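Catalase-3 (PDB 4AJ9) breaks down hydrogen peroxide to water and oxygen with a heme cofactor, and probably protects the fungal cell from peroxide damage. Local coordinates at residues Thr213-Thr218 with Ile278-Ala283; Tyr286-Asp289 with Thr294-Leu297; Phe328-Ile333 with Gln346-Ser351; Phe339-Leu344 with Pro422-Ser427. All blocks are in the same frame, centred on the assembly; numbering follows the deposited sequence.

Interaction 1: residues Thr213-Thr218 with Ile278-Ala283; sequences TFRLVT and IDEDKA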
# COMPACT_ATOMS: atom_id res chain seq x y z
N THR C 213 -0.53 -35.28 1.44
CA THR C 213 -1.73 -36.05 1.65
C THR C 213 -2.83 -35.08 2.07
O THR C 213 -2.64 -34.27 2.98
CB THR C 213 -1.53 -37.10 2.75
OG1 THR C 213 -0.32 -37.83 2.49
CG2 THR C 213 -2.72 -38.08 2.81
N PHE C 214 -3.96 -35.15 1.37
CA PHE C 214 -5.18 -34.44 1.76
C PHE C 214 -6.21 -35.49 2.15
O PHE C 214 -5.88 -36.67 2.28
CB PHE C 214 -5.69 -33.57 0.62
CG PHE C 214 -4.82 -32.37 0.33
CD1 PHE C 214 -3.72 -32.49 -0.50
CD2 PHE C 214 -5.11 -31.13 0.89
CE1 PHE C 214 -2.91 -31.40 -0.77
CE2 PHE C 214 -4.31 -30.02 0.62
CZ PHE C 214 -3.20 -30.16 -0.20
N ARG C 215 -7.45 -35.06 2.36
CA ARG C 215 -8.54 -35.99 2.61
C ARG C 215 -9.69 -35.77 1.65
O ARG C 215 -10.09 -34.63 1.39
CB ARG C 215 -9.06 -35.86 4.05
CG ARG C 215 -8.13 -36.44 5.11
CD ARG C 215 -8.62 -36.16 6.53
NE ARG C 215 -8.00 -37.08 7.47
CZ ARG C 215 -7.10 -36.74 8.39
NH1 ARG C 215 -6.73 -35.47 8.51
NH2 ARG C 215 -6.58 -37.66 9.19
N LEU C 216 -10.24 -36.86 1.12
CA LEU C 216 -11.53 -36.80 0.44
C LEU C 216 -12.57 -37.21 1.47
O LEU C 216 -12.34 -38.14 2.24
CB LEU C 216 -11.57 -37.74 -0.78
CG LEU C 216 -10.60 -37.41 -1.91
CD1 LEU C 216 -10.86 -38.36 -3.09
CD2 LEU C 216 -10.77 -35.95 -2.34
N VAL C 217 -13.69 -36.49 1.48
CA VAL C 217 -14.72 -36.69 2.49
C VAL C 217 -16.07 -36.79 1.80
O VAL C 217 -16.43 -35.93 0.99
CB VAL C 217 -14.74 -35.52 3.50
CG1 VAL C 217 -15.76 -35.80 4.62
CG2 VAL C 217 -13.35 -35.31 4.07
N THR C 218 -16.81 -37.86 2.09
CA THR C 218 -18.12 -38.05 1.49
C THR C 218 -19.18 -37.31 2.30
O THR C 218 -18.90 -36.83 3.39
CB THR C 218 -18.52 -39.55 1.44
OG1 THR C 218 -18.51 -40.08 2.77
CG2 THR C 218 -17.56 -40.34 0.57
N ILE C 278 -5.80 -43.83 0.33
CA ILE C 278 -5.32 -44.64 1.44
C ILE C 278 -6.30 -44.62 2.62
O ILE C 278 -6.83 -43.57 2.98
CB ILE C 278 -3.91 -44.18 1.92
CG1 ILE C 278 -2.94 -44.04 0.73
CG2 ILE C 278 -3.33 -45.18 2.93
CD1 ILE C 278 -2.99 -42.70 0.03
N ASP C 279 -6.55 -45.79 3.21
CA ASP C 279 -7.36 -45.88 4.43
C ASP C 279 -6.77 -45.02 5.54
O ASP C 279 -5.55 -44.96 5.71
CB ASP C 279 -7.40 -47.33 4.93
CG ASP C 279 -8.15 -48.26 3.99
OD1 ASP C 279 -9.01 -47.78 3.22
OD2 ASP C 279 -7.88 -49.48 4.06
N GLU C 280 -7.62 -44.36 6.32
CA GLU C 280 -7.11 -43.54 7.41
C GLU C 280 -6.21 -44.37 8.33
O GLU C 280 -5.18 -43.88 8.78
CB GLU C 280 -8.25 -42.92 8.21
CG GLU C 280 -8.98 -41.79 7.50
CD GLU C 280 -8.33 -40.42 7.68
OE1 GLU C 280 -7.28 -40.29 8.35
OE2 GLU C 280 -8.89 -39.45 7.13
N ASP C 281 -6.59 -45.62 8.60
CA ASP C 281 -5.82 -46.43 9.55
C ASP C 281 -4.50 -46.94 8.97
O ASP C 281 -3.72 -47.58 9.67
CB ASP C 281 -6.65 -47.60 10.11
CG ASP C 281 -7.05 -48.61 9.04
OD1 ASP C 281 -6.49 -48.58 7.92
OD2 ASP C 281 -7.92 -49.45 9.32
N LYS C 282 -4.25 -46.64 7.70
CA LYS C 282 -2.99 -47.04 7.07
C LYS C 282 -2.01 -45.86 6.83
O LYS C 282 -1.03 -45.98 6.10
CB LYS C 282 -3.28 -47.83 5.79
CG LYS C 282 -3.92 -49.19 6.11
CD LYS C 282 -4.40 -49.96 4.90
CE LYS C 282 -5.12 -51.23 5.34
NZ LYS C 282 -6.43 -50.94 6.01
N ALA C 283 -2.27 -44.74 7.51
CA ALA C 283 -1.48 -43.52 7.34
C ALA C 283 0.02 -43.75 7.53
O ALA C 283 0.84 -43.08 6.89
CB ALA C 283 -1.97 -42.44 8.29
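Arg215 reaches from strand 214-217 to Glu280, in a short 3-10 segment just after strand 270-278. Its CB points neither at nor away from the 278-283 segment. The chain then runs extended from CG to NE, which carries the head across to the carboxylate. Arg215 CG passes Glu280 OE2 at 3.7 Å. Arg215 CD comes closer to Glu280 OE2, at 3.4 Å. Arg215 NE donates to Glu280 OE2 at 2.6 Å in a nearly straight bond of 168°. At the tip, Arg215 NH2 donates to the other oxygen, Glu280 OE1, at 2.8 Å. The grip is side-on, one nitrogen to each oxygen, and both oxygens use their syn lone pairs. The guanidinium and carboxylate planes lie only 14° apart. NH1 turns to the 339-344 segment, where it meets Glu341 OE1 and the carbonyl of Phe339. Glu280 OE2 also bonds to Ser223 OG, so the bridge reaches across strand 223-232 of the catalase beta-barrel, from strand 214-217 to the loop that follows strand 270-278. The paired, coplanar bonds tie down the turn of both groups about their ends. With two carboxylates as partners, the arginine is probably held in its charged form.

Interaction 2: residues Tyr286-Asp289 with Thr294-Leu297; sequences YGFD and TKFL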
# COMPACT_ATOMS: atom_id res chain seq x y z
N TYR C 286 3.12 -47.67 5.31
CA TYR C 286 3.91 -47.91 4.10
C TYR C 286 5.41 -47.59 4.19
O TYR C 286 6.06 -47.30 3.18
CB TYR C 286 3.25 -47.20 2.91
CG TYR C 286 1.83 -47.68 2.69
CD1 TYR C 286 1.59 -48.95 2.17
CD2 TYR C 286 0.73 -46.90 3.05
CE1 TYR C 286 0.31 -49.41 1.98
CE2 TYR C 286 -0.57 -47.36 2.87
CZ TYR C 286 -0.77 -48.63 2.33
OH TYR C 286 -2.04 -49.12 2.13
N GLY C 287 5.97 -47.68 5.40
CA GLY C 287 7.39 -47.48 5.61
C GLY C 287 7.75 -46.04 5.91
O GLY C 287 8.93 -45.68 6.00
N PHE C 288 6.73 -45.20 6.06
CA PHE C 288 6.91 -43.78 6.37
C PHE C 288 5.56 -43.22 6.81
O PHE C 288 4.56 -43.91 6.78
CB PHE C 288 7.43 -43.01 5.15
CG PHE C 288 6.44 -42.93 4.01
CD1 PHE C 288 6.36 -43.95 3.07
CD2 PHE C 288 5.60 -41.83 3.88
CE1 PHE C 288 5.46 -43.88 2.02
CE2 PHE C 288 4.70 -41.76 2.83
CZ PHE C 288 4.62 -42.78 1.89
N ASP C 289 5.54 -41.95 7.19
CA ASP C 289 4.33 -41.31 7.68
C ASP C 289 3.73 -40.46 6.57
O ASP C 289 4.40 -39.57 6.02
CB ASP C 289 4.68 -40.43 8.89
CG ASP C 289 3.46 -39.95 9.65
OD1 ASP C 289 2.41 -39.72 9.03
OD2 ASP C 289 3.57 -39.79 10.89
N THR C 294 8.07 -35.02 2.64
CA THR C 294 9.35 -35.37 2.02
C THR C 294 9.31 -36.79 1.47
O THR C 294 10.33 -37.29 1.02
CB THR C 294 10.55 -35.23 3.02
OG1 THR C 294 10.43 -36.21 4.06
CG2 THR C 294 10.58 -33.82 3.65
N LYS C 295 8.14 -37.42 1.53
CA LYS C 295 7.99 -38.80 1.09
C LYS C 295 6.88 -38.88 0.05
O LYS C 295 5.90 -38.15 0.13
CB LYS C 295 7.63 -39.71 2.26
CG LYS C 295 8.51 -39.59 3.50
CD LYS C 295 9.79 -40.39 3.36
CE LYS C 295 10.58 -40.40 4.67
NZ LYS C 295 10.86 -39.02 5.17
N PHE C 296 7.05 -39.76 -0.94
CA PHE C 296 5.95 -40.13 -1.83
C PHE C 296 5.52 -41.58 -1.61
O PHE C 296 6.25 -42.36 -1.02
CB PHE C 296 6.26 -39.84 -3.32
CG PHE C 296 7.35 -40.71 -3.91
CD1 PHE C 296 7.07 -41.96 -4.43
CD2 PHE C 296 8.66 -40.25 -3.96
CE1 PHE C 296 8.07 -42.75 -4.97
CE2 PHE C 296 9.67 -41.02 -4.50
CZ PHE C 296 9.38 -42.28 -5.00
N LEU C 297 4.33 -41.93 -2.07
CA LEU C 297 3.81 -43.28 -1.91
C LEU C 297 4.07 -44.10 -3.18
O LEU C 297 3.48 -43.83 -4.22
CB LEU C 297 2.31 -43.24 -1.61
CG LEU C 297 1.61 -44.58 -1.35
CD1 LEU C 297 2.18 -45.26 -0.14
CD2 LEU C 297 0.12 -44.35 -1.17
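Tyr286 and Phe288 face Leu297 and Lys295 where the chain doubles back on itself, with CA atoms 7.6 Å apart for Tyr286 and Leu297 and 7.3 Å for Phe288 and Lys295. Neither segment is a regular helix or strand, and no hydrogen bond joins them. Both belong to the long loop between strands 270-278 and 305-314 of the antiparallel catalase beta-barrel, so side chains hold the loop together here. Gly287 suits the bend, since its backbone angles would press a side chain against the carbonyl of Tyr286.

Phe288 is the centre of the contact. Its CG sits between the backbone N and the carbonyl carbon, chi1 67°, which points the ring at the opposite segment. The aliphatic part of Lys295 slides past this side chain in the opposite direction. Lys295 CB comes to 3.4 Å from Phe288 CD2, and Lys295 CG follows at 3.7 Å from the same atom. The lysine bends at chi2 and chi4, and its end leads away from the aromatic ring. There NZ bonds to Thr294 OG1 and forms a salt bridge with Asp292. Gln444 on helix 443-450 packs against both Phe288 and Lys295.

Leu297 reaches back between the two aromatic residues. Its CD1 lies 3.7 Å from Tyr286 CG and 4.0 Å from Phe288 CZ. Ile278 on the barrel strand touches Tyr286 and Leu297. At the far end of the Phe288 ring, CZ lies 3.4 Å from the carbonyl O of Phe296.

Interaction 3: residues Phe328-Ile333 with Gln346-Ser351; sequences FQPGHI and QGRLYS. With HEM (protoporphyrin IX containing Fe), chain Y.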
# COMPACT_ATOMS: atom_id res chain seq x y z
N PHE C 328 -3.28 -17.89 -6.11
CA PHE C 328 -3.59 -19.26 -5.69
C PHE C 328 -3.47 -19.39 -4.17
O PHE C 328 -2.73 -18.64 -3.54
CB PHE C 328 -2.66 -20.27 -6.35
CG PHE C 328 -2.90 -20.46 -7.83
CD1 PHE C 328 -3.85 -21.37 -8.28
CD2 PHE C 328 -2.14 -19.77 -8.76
CE1 PHE C 328 -4.06 -21.55 -9.64
CE2 PHE C 328 -2.35 -19.95 -10.12
CZ PHE C 328 -3.31 -20.84 -10.55
N GLN C 329 -4.21 -20.34 -3.61
CA GLN C 329 -4.14 -20.64 -2.17
C GLN C 329 -4.52 -22.10 -1.92
O GLN C 329 -5.58 -22.55 -2.36
CB GLN C 329 -5.13 -19.79 -1.38
CG GLN C 329 -4.90 -18.29 -1.34
CD GLN C 329 -5.88 -17.64 -0.36
OE1 GLN C 329 -6.03 -18.11 0.76
NE2 GLN C 329 -6.55 -16.58 -0.79
N PRO C 330 -3.67 -22.83 -1.18
CA PRO C 330 -4.09 -24.18 -0.78
C PRO C 330 -5.25 -24.10 0.20
O PRO C 330 -5.92 -25.11 0.44
CB PRO C 330 -2.84 -24.76 -0.10
CG PRO C 330 -1.73 -23.86 -0.48
CD PRO C 330 -2.31 -22.52 -0.74
N GLY C 331 -5.54 -22.91 0.74
CA GLY C 331 -6.70 -22.75 1.60
C GLY C 331 -7.99 -22.64 0.80
O GLY C 331 -9.09 -22.61 1.35
N HIS C 332 -7.85 -22.52 -0.51
CA HIS C 332 -9.03 -22.53 -1.37
C HIS C 332 -9.55 -23.95 -1.42
O HIS C 332 -9.20 -24.73 -2.32
CB HIS C 332 -8.67 -22.03 -2.76
CG HIS C 332 -8.61 -20.54 -2.88
ND1 HIS C 332 -8.04 -19.90 -3.96
CD2 HIS C 332 -9.08 -19.56 -2.07
CE1 HIS C 332 -8.15 -18.59 -3.80
NE2 HIS C 332 -8.78 -18.36 -2.66
N ILE C 333 -10.37 -24.31 -0.44
CA ILE C 333 -10.87 -25.68 -0.33
C ILE C 333 -12.38 -25.69 -0.43
O ILE C 333 -13.02 -24.66 -0.24
CB ILE C 333 -10.38 -26.34 0.99
CG1 ILE C 333 -10.58 -27.87 0.96
CG2 ILE C 333 -11.05 -25.71 2.22
CD1 ILE C 333 -9.76 -28.59 2.04
N GLN C 346 0.07 -27.30 6.69
CA GLN C 346 -0.52 -26.48 7.76
C GLN C 346 -0.14 -25.00 7.70
O GLN C 346 -1.01 -24.11 7.80
CB GLN C 346 -0.16 -27.10 9.12
CG GLN C 346 -0.86 -28.43 9.37
CD GLN C 346 -2.30 -28.25 9.83
OE1 GLN C 346 -2.58 -27.49 10.76
NE2 GLN C 346 -3.23 -28.96 9.19
N GLY C 347 1.15 -24.72 7.56
CA GLY C 347 1.61 -23.35 7.50
C GLY C 347 1.35 -22.65 6.17
O GLY C 347 1.22 -21.42 6.12
N ARG C 348 1.27 -23.43 5.10
CA ARG C 348 0.93 -22.87 3.79
C ARG C 348 -0.41 -22.15 3.84
O ARG C 348 -0.58 -21.10 3.24
CB ARG C 348 0.90 -23.95 2.71
CG ARG C 348 2.27 -24.52 2.38
CD ARG C 348 2.19 -25.58 1.29
NE ARG C 348 1.91 -25.00 -0.02
CZ ARG C 348 1.39 -25.68 -1.04
NH1 ARG C 348 1.08 -26.97 -0.89
NH2 ARG C 348 1.18 -25.07 -2.20
N LEU C 349 -1.37 -22.72 4.57
CA LEU C 349 -2.73 -22.17 4.62
C LEU C 349 -2.68 -20.72 5.06
O LEU C 349 -3.39 -19.84 4.51
CB LEU C 349 -3.61 -22.99 5.57
CG LEU C 349 -3.71 -24.47 5.21
CD1 LEU C 349 -4.66 -25.23 6.17
CD2 LEU C 349 -4.13 -24.62 3.75
N TYR C 350 -1.85 -20.46 6.05
CA TYR C 350 -1.65 -19.09 6.55
C TYR C 350 -0.95 -18.17 5.54
O TYR C 350 -1.44 -17.07 5.21
CB TYR C 350 -0.87 -19.11 7.86
CG TYR C 350 -0.34 -17.74 8.22
CD1 TYR C 350 -1.14 -16.82 8.87
CD2 TYR C 350 0.96 -17.37 7.88
CE1 TYR C 350 -0.67 -15.54 9.19
CE2 TYR C 350 1.44 -16.09 8.20
CZ TYR C 350 0.63 -15.19 8.85
OH TYR C 350 1.10 -13.93 9.16
N SER C 351 0.19 -18.65 5.03
CA SER C 351 1.10 -17.88 4.18
C SER C 351 0.50 -17.37 2.85
O SER C 351 0.78 -16.25 2.44
CB SER C 351 2.36 -18.71 3.91
OG SER C 351 3.25 -18.06 3.01
CHA HEM Y . 3.74 -19.83 -4.40
CHB HEM Y . 3.81 -24.69 -4.63
CHC HEM Y . 5.44 -24.84 -0.07
CHD HEM Y . 4.52 -20.11 0.42
C1A HEM Y . 3.66 -21.12 -4.89
C2A HEM Y . 3.29 -21.52 -6.24
C3A HEM Y . 3.33 -22.86 -6.30
C4A HEM Y . 3.69 -23.36 -4.99
CMA HEM Y . 3.02 -23.76 -7.53
CAA HEM Y . 2.98 -20.54 -7.41
CBA HEM Y . 1.48 -20.38 -7.62
CGA HEM Y . 1.26 -19.50 -8.83
O1A HEM Y . 0.83 -18.33 -8.66
O2A HEM Y . 1.53 -19.97 -9.97
C1B HEM Y . 4.21 -25.16 -3.40
C2B HEM Y . 4.23 -26.55 -2.98
C3B HEM Y . 4.70 -26.60 -1.73
C4B HEM Y . 4.96 -25.24 -1.30
CMB HEM Y . 3.80 -27.71 -3.91
CAB HEM Y . 4.90 -27.83 -0.81
CBB HEM Y . 4.16 -28.94 -0.98
C1C HEM Y . 5.25 -23.60 0.47
C2C HEM Y . 5.32 -23.25 1.88
C3C HEM Y . 5.09 -21.94 1.99
C4C HEM Y . 4.81 -21.43 0.67
CMC HEM Y . 5.67 -24.23 3.02
CAC HEM Y . 5.00 -21.09 3.26
CBC HEM Y . 4.54 -21.63 4.38
C1D HEM Y . 4.24 -19.59 -0.81
C2D HEM Y . 3.95 -18.20 -1.05
C3D HEM Y . 3.71 -18.11 -2.55
C4D HEM Y . 3.87 -19.46 -3.07
CMD HEM Y . 3.90 -17.08 0.01
CAD HEM Y . 3.34 -16.85 -3.35
CBD HEM Y . 1.82 -16.86 -3.51
CGD HEM Y . 1.38 -15.58 -4.18
O1D HEM Y . 0.27 -15.58 -4.76
O2D HEM Y . 2.16 -14.60 -4.16
NA HEM Y . 3.89 -22.27 -4.16
NB HEM Y . 4.65 -24.40 -2.35
NC HEM Y . 4.93 -22.46 -0.24
ND HEM Y . 4.18 -20.30 -2.01
FE HEM Y . 4.31 -22.39 -2.19
O HOH W 1 -4.69 -20.15 2.08
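Water 1 bridges Gln329 and Leu349, donating to Gln329 OE1 at 2.8 Å and to the backbone Leu349 O, also at 2.8 Å. It accepts a weak bond from Gly331 N. The water thus ties the type I turn of Gln329 to His332 to helix 343-360. Leu349 CD2 packs against this turn, 3.7 Å from Gly331 N. Pro330, inside the turn, presses on Arg348. Pro330 CG lies over one face of the guanidinium, 3.6 Å from Arg348 NH2. The heme lies over the opposite face, with heme C1B 3.3 Å from Arg348 NH2. A bend at chi3, 72°, helps to lay the arginine along the porphyrin. This is the proximal side of the catalase heme pocket, where helix 343-360 also carries Tyr352, by similarity the axial ligand of the iron. Arg348 NH2 donates to Tyr352 OH and to the carbonyl of Val136, and NH1 is hydrogen-bonded to His212. With an alanine here, Tyr352 OH would probably lose this donor, and a gap would open between Pro330 and the porphyrin. Further along, Phe328 sets the edge of its ring against a heme propionate, with Phe328 CD2 3.3 Å from heme O1A.

Interaction 4: residues Phe339-Leu344 with Pro422-Ser427; sequences FTEDPL and PGRTAS. With HEM (protoporphyrin IX containing Fe), chain Y.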
# COMPACT_ATOMS: atom_id res chain seq x y z
N PHE C 339 -8.06 -30.96 4.97
CA PHE C 339 -6.61 -30.91 5.17
C PHE C 339 -6.14 -32.11 5.97
O PHE C 339 -6.95 -32.84 6.54
CB PHE C 339 -6.23 -29.64 5.93
CG PHE C 339 -6.75 -28.38 5.30
CD1 PHE C 339 -6.27 -27.96 4.07
CD2 PHE C 339 -7.72 -27.62 5.93
CE1 PHE C 339 -6.76 -26.80 3.48
CE2 PHE C 339 -8.22 -26.46 5.34
CZ PHE C 339 -7.73 -26.05 4.11
N THR C 340 -4.83 -32.32 6.00
CA THR C 340 -4.25 -33.20 6.99
C THR C 340 -3.27 -32.43 7.85
O THR C 340 -2.94 -31.26 7.57
CB THR C 340 -3.51 -34.40 6.39
OG1 THR C 340 -2.35 -33.95 5.69
CG2 THR C 340 -4.43 -35.21 5.46
N GLU C 341 -2.79 -33.12 8.87
CA GLU C 341 -1.89 -32.55 9.85
C GLU C 341 -0.44 -32.52 9.37
O GLU C 341 0.49 -32.55 10.18
CB GLU C 341 -2.00 -33.35 11.16
CG GLU C 341 -3.33 -33.19 11.88
CD GLU C 341 -4.46 -34.03 11.29
OE1 GLU C 341 -4.27 -34.68 10.25
OE2 GLU C 341 -5.56 -34.04 11.89
N ASP C 342 -0.25 -32.45 8.06
CA ASP C 342 1.06 -32.30 7.45
C ASP C 342 1.55 -30.90 7.84
O ASP C 342 0.96 -29.91 7.44
CB ASP C 342 0.89 -32.45 5.94
CG ASP C 342 2.12 -32.09 5.14
OD1 ASP C 342 2.87 -31.14 5.51
OD2 ASP C 342 2.31 -32.75 4.10
N PRO C 343 2.60 -30.82 8.68
CA PRO C 343 3.02 -29.52 9.21
C PRO C 343 3.49 -28.54 8.14
O PRO C 343 3.59 -27.35 8.39
CB PRO C 343 4.20 -29.88 10.13
CG PRO C 343 3.98 -31.33 10.48
CD PRO C 343 3.38 -31.94 9.25
N LEU C 344 3.76 -29.04 6.94
CA LEU C 344 4.16 -28.13 5.87
C LEU C 344 2.91 -27.52 5.26
O LEU C 344 2.82 -26.32 5.09
CB LEU C 344 5.00 -28.87 4.83
CG LEU C 344 5.59 -28.01 3.71
CD1 LEU C 344 6.74 -27.16 4.24
CD2 LEU C 344 6.05 -28.93 2.57
N PRO C 422 -15.33 -35.19 10.33
CA PRO C 422 -15.87 -35.35 11.68
C PRO C 422 -15.05 -36.28 12.59
O PRO C 422 -15.05 -36.11 13.82
CB PRO C 422 -17.29 -35.90 11.45
CG PRO C 422 -17.34 -36.33 10.03
CD PRO C 422 -16.30 -35.55 9.28
N GLY C 423 -14.34 -37.24 12.02
CA GLY C 423 -13.58 -38.16 12.85
C GLY C 423 -12.26 -37.65 13.42
O GLY C 423 -11.67 -38.29 14.29
N ARG C 424 -11.81 -36.49 12.95
CA ARG C 424 -10.50 -35.99 13.33
C ARG C 424 -10.41 -35.61 14.80
O ARG C 424 -11.32 -34.98 15.35
CB ARG C 424 -10.07 -34.82 12.44
CG ARG C 424 -9.74 -35.26 11.01
CD ARG C 424 -9.40 -34.07 10.14
NE ARG C 424 -8.16 -33.40 10.53
CZ ARG C 424 -7.85 -32.17 10.14
NH1 ARG C 424 -8.68 -31.50 9.37
NH2 ARG C 424 -6.71 -31.61 10.54
N THR C 425 -9.32 -36.01 15.44
CA THR C 425 -9.10 -35.74 16.85
C THR C 425 -7.70 -35.19 17.10
O THR C 425 -6.79 -35.40 16.30
CB THR C 425 -9.22 -37.02 17.68
OG1 THR C 425 -8.19 -37.93 17.29
CG2 THR C 425 -10.58 -37.67 17.47
N ALA C 426 -7.54 -34.50 18.23
CA ALA C 426 -6.23 -34.08 18.69
C ALA C 426 -5.90 -34.82 19.97
O ALA C 426 -6.75 -35.00 20.84
CB ALA C 426 -6.20 -32.58 18.94
N SER C 427 -4.65 -35.26 20.09
CA SER C 427 -4.23 -35.98 21.28
C SER C 427 -2.80 -35.67 21.69
O SER C 427 -1.87 -35.73 20.88
CB SER C 427 -4.39 -37.49 21.08
OG SER C 427 -4.25 -38.16 22.32
CHA HEM Y . 3.74 -19.83 -4.40
CHB HEM Y . 3.81 -24.69 -4.63
CHC HEM Y . 5.44 -24.84 -0.07
CHD HEM Y . 4.52 -20.11 0.42
C1A HEM Y . 3.66 -21.12 -4.89
C2A HEM Y . 3.29 -21.52 -6.24
C3A HEM Y . 3.33 -22.86 -6.30
C4A HEM Y . 3.69 -23.36 -4.99
CMA HEM Y . 3.02 -23.76 -7.53
CAA HEM Y . 2.98 -20.54 -7.41
CBA HEM Y . 1.48 -20.38 -7.62
CGA HEM Y . 1.26 -19.50 -8.83
O1A HEM Y . 0.83 -18.33 -8.66
O2A HEM Y . 1.53 -19.97 -9.97
C1B HEM Y . 4.21 -25.16 -3.40
C2B HEM Y . 4.23 -26.55 -2.98
C3B HEM Y . 4.70 -26.60 -1.73
C4B HEM Y . 4.96 -25.24 -1.30
CMB HEM Y . 3.80 -27.71 -3.91
CAB HEM Y . 4.90 -27.83 -0.81
CBB HEM Y . 4.16 -28.94 -0.98
C1C HEM Y . 5.25 -23.60 0.47
C2C HEM Y . 5.32 -23.25 1.88
C3C HEM Y . 5.09 -21.94 1.99
C4C HEM Y . 4.81 -21.43 0.67
CMC HEM Y . 5.67 -24.23 3.02
CAC HEM Y . 5.00 -21.09 3.26
CBC HEM Y . 4.54 -21.63 4.38
C1D HEM Y . 4.24 -19.59 -0.81
C2D HEM Y . 3.95 -18.20 -1.05
C3D HEM Y . 3.71 -18.11 -2.55
C4D HEM Y . 3.87 -19.46 -3.07
CMD HEM Y . 3.90 -17.08 0.01
CAD HEM Y . 3.34 -16.85 -3.35
CBD HEM Y . 1.82 -16.86 -3.51
CGD HEM Y . 1.38 -15.58 -4.18
O1D HEM Y . 0.27 -15.58 -4.76
O2D HEM Y . 2.16 -14.60 -4.16
NA HEM Y . 3.89 -22.27 -4.16
NB HEM Y . 4.65 -24.40 -2.35
NC HEM Y . 4.93 -22.46 -0.24
ND HEM Y . 4.18 -20.30 -2.01
FE HEM Y . 4.31 -22.39 -2.19
O HOH W 2 -6.90 -36.29 13.09
O HOH W 3 -5.22 -33.62 14.77
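Glu341 bends at chi2, 80°, and Arg424 bends at chi3, 66°, and these two turns bring the carboxylate and guanidinium together from opposite directions. One oxygen does the work. Glu341 OE2 lies in the guanidinium plane and accepts from Arg424 NE at 3.0 Å. Arg424 NH2 reaches Glu341 OE2, also at 3.0 Å, in a weak bond. The two flat groups stand nearly perpendicular, at 89°, and NE meets the oxygen from above the carboxylate plane. Two waters also donate to Glu341 OE2, water 2 and water 3, each at 2.9 Å. Water 3 continues to Thr425 O at 2.8 Å. Phe339 O lies over one face of the Arg424 guanidinium, 3.6 Å from Arg424 NH1. Arg424 has a second conformer, so these bonds describe one of two states.

The other oxygen of Glu341 is already taken by Arg215. If an alanine stood in place of Glu341, Arg215 NH1 and Arg424 NE, which lie close together, would probably lose the carboxylate they share. Arg424 has other anions too: NH1 meets Asp338, and NH2 meets Glu43 of the third subunit.

The 339-344 segment then turns into the heme-side helix 343-360. Asp342 is its N-cap, with Asp342 OD1 accepting from Leu344 N at 2.7 Å, and Leu344 packs on the heme rim. Strand 425-427 pairs antiparallel with a strand of the fourth subunit. The contact thus joins the start of helix 343-360 to the subunit interface, next to strand 214-217.

How the interactions relate
Interactions 1 and 4 are polar and share one charge network: Arg215 of interaction 1 reaches Glu341 of interaction 4, and Thr213 O meets Thr340 OG1. Interaction 1 is partly buried and interaction 4 is buried; interactions 3 and 4 both touch the third subunit. Interaction 2 is a buried apolar contact within one loop, and it touches interaction 1 through Ile278. Interaction 3 is also buried and mixes packing with a bridging water beside the heme. Interactions 3 and 4 both use helix 343-360 and both touch the heme, the first along its porphyrin, the second at its rim. Phe339 packs on Leu349 and Ile333 and so joins these two. Interactions 2 and 3 do not touch.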